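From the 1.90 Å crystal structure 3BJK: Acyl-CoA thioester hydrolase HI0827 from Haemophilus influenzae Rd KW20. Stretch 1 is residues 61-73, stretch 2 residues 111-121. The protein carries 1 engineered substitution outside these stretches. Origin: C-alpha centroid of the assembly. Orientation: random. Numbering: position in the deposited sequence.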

# COMPACT_ATOMS: atom_id res chain seq x y z
N VAL C 61 10.76 22.34 0.62
CA VAL C 61 11.56 22.83 -0.51
C VAL C 61 12.98 22.21 -0.59
O VAL C 61 13.57 22.16 -1.69
CB VAL C 61 11.67 24.33 -0.43
CG1 VAL C 61 10.22 24.95 -0.51
CG2 VAL C 61 12.45 24.79 0.85
N ALA C 62 13.53 21.80 0.55
CA ALA C 62 14.89 21.24 0.59
C ALA C 62 15.11 20.29 1.73
O ALA C 62 14.47 20.37 2.78
CB ALA C 62 15.95 22.37 0.69
N VAL C 63 16.04 19.36 1.50
CA VAL C 63 16.62 18.57 2.56
C VAL C 63 18.14 18.66 2.32
O VAL C 63 18.69 18.01 1.46
CB VAL C 63 16.20 17.10 2.54
CG1 VAL C 63 16.70 16.44 3.80
CG2 VAL C 63 14.70 16.95 2.44
N GLU C 64 18.81 19.53 3.05
CA GLU C 64 20.22 19.81 2.74
C GLU C 64 21.13 18.63 3.11
O GLU C 64 22.18 18.45 2.50
CB GLU C 64 20.68 21.11 3.42
CG GLU C 64 20.45 21.19 4.95
CD GLU C 64 20.34 22.65 5.42
OE1 GLU C 64 19.22 23.31 5.30
OE2 GLU C 64 21.42 23.10 5.86
N SER C 65 20.69 17.83 4.08
CA SER C 65 21.46 16.66 4.52
C SER C 65 20.58 15.58 5.06
O SER C 65 19.59 15.86 5.69
CB SER C 65 22.50 17.04 5.60
OG SER C 65 21.83 17.52 6.76
N MET C 66 20.96 14.32 4.81
CA MET C 66 20.46 13.18 5.55
C MET C 66 21.57 12.18 5.75
O MET C 66 22.43 12.01 4.88
CB MET C 66 19.36 12.42 4.84
CG MET C 66 18.28 13.17 4.33
SD MET C 66 17.08 11.96 3.66
CE MET C 66 16.11 13.09 2.65
N ASN C 67 21.54 11.55 6.90
CA ASN C 67 22.52 10.52 7.25
C ASN C 67 21.79 9.29 7.72
O ASN C 67 20.97 9.38 8.63
CB ASN C 67 23.47 11.04 8.33
CG ASN C 67 24.30 12.19 7.87
OD1 ASN C 67 25.25 11.99 7.14
ND2 ASN C 67 23.89 13.42 8.22
N PHE C 68 22.06 8.15 7.07
CA PHE C 68 21.51 6.87 7.45
C PHE C 68 22.56 6.22 8.28
O PHE C 68 23.61 5.82 7.78
CB PHE C 68 21.12 6.01 6.23
CG PHE C 68 20.09 6.67 5.36
CD1 PHE C 68 18.73 6.53 5.64
CD2 PHE C 68 20.48 7.42 4.25
CE1 PHE C 68 17.76 7.19 4.86
CE2 PHE C 68 19.50 8.05 3.44
CZ PHE C 68 18.17 7.94 3.78
N ILE C 69 22.34 6.17 9.59
CA ILE C 69 23.42 5.77 10.53
C ILE C 69 23.43 4.28 10.85
O ILE C 69 24.47 3.64 10.82
CB ILE C 69 23.35 6.61 11.85
CG1 ILE C 69 23.38 8.11 11.51
CG2 ILE C 69 24.47 6.22 12.76
CD1 ILE C 69 22.68 9.03 12.52
N LYS C 70 22.24 3.76 11.15
CA LYS C 70 22.01 2.39 11.53
C LYS C 70 20.75 1.91 10.85
O LYS C 70 19.83 2.71 10.61
CB LYS C 70 21.93 2.25 13.08
CG LYS C 70 23.22 2.64 13.86
CD LYS C 70 22.86 3.15 15.33
CE LYS C 70 23.96 4.01 16.16
NZ LYS C 70 23.52 5.49 16.55
N PRO C 71 20.68 0.61 10.55
CA PRO C 71 19.45 0.09 9.98
C PRO C 71 18.28 -0.01 10.99
O PRO C 71 18.50 -0.13 12.20
CB PRO C 71 19.85 -1.30 9.49
CG PRO C 71 21.00 -1.69 10.27
CD PRO C 71 21.72 -0.42 10.69
N ILE C 72 17.06 0.03 10.48
CA ILE C 72 15.88 -0.27 11.29
C ILE C 72 15.37 -1.67 11.02
O ILE C 72 15.40 -2.13 9.90
CB ILE C 72 14.71 0.77 11.02
CG1 ILE C 72 15.15 2.17 11.37
CG2 ILE C 72 13.44 0.39 11.80
CD1 ILE C 72 14.17 3.21 11.05
N SER C 73 14.94 -2.37 12.06
CA SER C 73 14.44 -3.72 11.94
C SER C 73 12.91 -3.76 12.04
O SER C 73 12.30 -2.98 12.74
CB SER C 73 15.01 -4.62 13.02
OG SER C 73 16.40 -4.77 12.81
N ARG C 111 17.71 1.79 23.10
CA ARG C 111 17.32 2.88 22.20
C ARG C 111 18.55 3.54 21.57
O ARG C 111 19.57 3.71 22.25
CB ARG C 111 16.50 3.98 22.89
CG ARG C 111 15.46 3.50 23.89
CD ARG C 111 14.72 4.65 24.59
NE ARG C 111 14.27 4.22 25.92
CZ ARG C 111 13.01 4.23 26.39
NH1 ARG C 111 11.98 4.68 25.66
NH2 ARG C 111 12.77 3.78 27.61
N TYR C 112 18.44 3.89 20.30
CA TYR C 112 19.51 4.64 19.63
C TYR C 112 19.06 5.33 18.35
O TYR C 112 18.01 5.01 17.79
CB TYR C 112 20.70 3.72 19.34
CG TYR C 112 20.30 2.48 18.62
CD1 TYR C 112 20.17 2.46 17.24
CD2 TYR C 112 20.03 1.33 19.32
CE1 TYR C 112 19.81 1.30 16.58
CE2 TYR C 112 19.65 0.18 18.69
CZ TYR C 112 19.55 0.14 17.33
OH TYR C 112 19.18 -1.07 16.74
N CYS C 113 19.88 6.31 17.95
CA CYS C 113 19.59 7.17 16.80
C CYS C 113 20.01 6.42 15.55
O CYS C 113 21.13 5.93 15.47
CB CYS C 113 20.38 8.49 16.91
SG CYS C 113 19.90 9.55 15.61
N VAL C 114 19.08 6.23 14.64
CA VAL C 114 19.34 5.51 13.39
C VAL C 114 19.52 6.41 12.18
O VAL C 114 20.21 6.02 11.26
CB VAL C 114 18.22 4.43 13.10
CG1 VAL C 114 18.29 3.38 14.15
CG2 VAL C 114 16.82 5.03 13.04
N THR C 115 18.92 7.60 12.19
CA THR C 115 18.85 8.48 11.00
C THR C 115 18.68 9.94 11.44
O THR C 115 18.09 10.25 12.54
CB THR C 115 17.62 8.13 10.04
OG1 THR C 115 17.38 6.72 9.98
CG2 THR C 115 17.86 8.63 8.64
N ASP C 116 19.27 10.86 10.65
CA ASP C 116 19.01 12.28 10.84
C ASP C 116 18.86 12.99 9.51
O ASP C 116 19.14 12.43 8.46
CB ASP C 116 20.02 12.95 11.74
CG ASP C 116 21.45 13.02 11.16
OD1 ASP C 116 21.70 13.23 9.95
OD2 ASP C 116 22.34 12.89 11.99
N ALA C 117 18.36 14.21 9.57
CA ALA C 117 18.21 15.04 8.38
C ALA C 117 17.94 16.49 8.81
O ALA C 117 17.43 16.77 9.91
CB ALA C 117 17.10 14.51 7.53
N VAL C 118 18.22 17.43 7.91
CA VAL C 118 17.77 18.81 8.12
C VAL C 118 16.89 19.22 6.93
O VAL C 118 17.37 19.24 5.80
CB VAL C 118 18.98 19.75 8.23
CG1 VAL C 118 18.50 21.22 8.35
CG2 VAL C 118 19.83 19.33 9.44
N PHE C 119 15.61 19.48 7.23
CA PHE C 119 14.55 19.81 6.28
C PHE C 119 14.32 21.29 6.31
O PHE C 119 14.44 21.90 7.36
CB PHE C 119 13.21 19.17 6.67
CG PHE C 119 13.08 17.71 6.28
CD1 PHE C 119 13.71 16.72 7.02
CD2 PHE C 119 12.27 17.34 5.22
CE1 PHE C 119 13.60 15.40 6.62
CE2 PHE C 119 12.15 16.08 4.85
CZ PHE C 119 12.82 15.08 5.55
N THR C 120 13.96 21.83 5.17
CA THR C 120 13.43 23.19 5.04
C THR C 120 12.02 23.15 4.40
O THR C 120 11.80 22.61 3.30
CB THR C 120 14.36 24.11 4.19
OG1 THR C 120 15.72 23.93 4.58
CG2 THR C 120 13.90 25.56 4.25
N PHE C 121 11.09 23.82 5.07
CA PHE C 121 9.72 23.94 4.63
C PHE C 121 9.40 25.38 4.37
O PHE C 121 10.04 26.26 4.90
CB PHE C 121 8.78 23.48 5.76
CG PHE C 121 9.05 22.07 6.20
CD1 PHE C 121 8.42 21.01 5.55
CD2 PHE C 121 9.95 21.81 7.20
CE1 PHE C 121 8.65 19.73 5.91
CE2 PHE C 121 10.21 20.49 7.56
CZ PHE C 121 9.54 19.45 6.92
O HOH W 1 17.33 21.75 4.44
O HOH W 2 17.72 25.71 4.79
O HOH W 3 21.36 15.77 8.90
O HOH W 4 19.14 4.62 8.65
O HOH W 5 20.31 -0.93 14.11

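Two neighbouring antiparallel β-strands of one chain, their directions 177° apart, are held here by a backbone ladder that side chains and waters reinforce. Hydrogen-bonded pairs such as Ala62 with Thr120 and Asn67 with Asp116 are interspersed with non-hydrogen-bonded ones, Val63 with Phe119, Met66 with Ala117 and Phe68 with Thr115. Thr120 N donates to Ala62 O at 2.8 Å; further along, Asn67 and Asp116 form a reciprocal pair, Asn67 N to Asp116 O and Asp116 N to Asn67 O, both 3.0 Å. Between these rungs the pairing is less regular: Val118 N reaches Ser65 O at 3.0 Å, whereas the bond from Glu64 N to Val118 O, 3.1 Å long and bent to 133°, is weak.

Side chains of the paired residues fall on two faces, and the contacts on them differ. On one, Val63 CG2 lies over the ring face of Phe119, 3.6 Å from Phe119 CE2, while Met66 CG packs 3.7 Å from Ala117 CB. On the other, Asn67 ND2 donates to Asp116 OD1 at 2.8 Å, adding a side-chain bond to the backbone pair. Glu64 points sideways, but its end comes nearer, and two waters each bridge Glu64 OE1 and Thr120 OG1, atoms 3.6 Å apart.

Past the strand end at Phe68, Val114 O accepts from both Ile69 N (2.7 Å) and Lys70 N (3.0 Å). The Lys70 side chain then extends along Tyr112, with Lys70 CD 3.4 Å from Tyr112 CD1, and Lys70 NZ donates to Cys113 O at 2.7 Å.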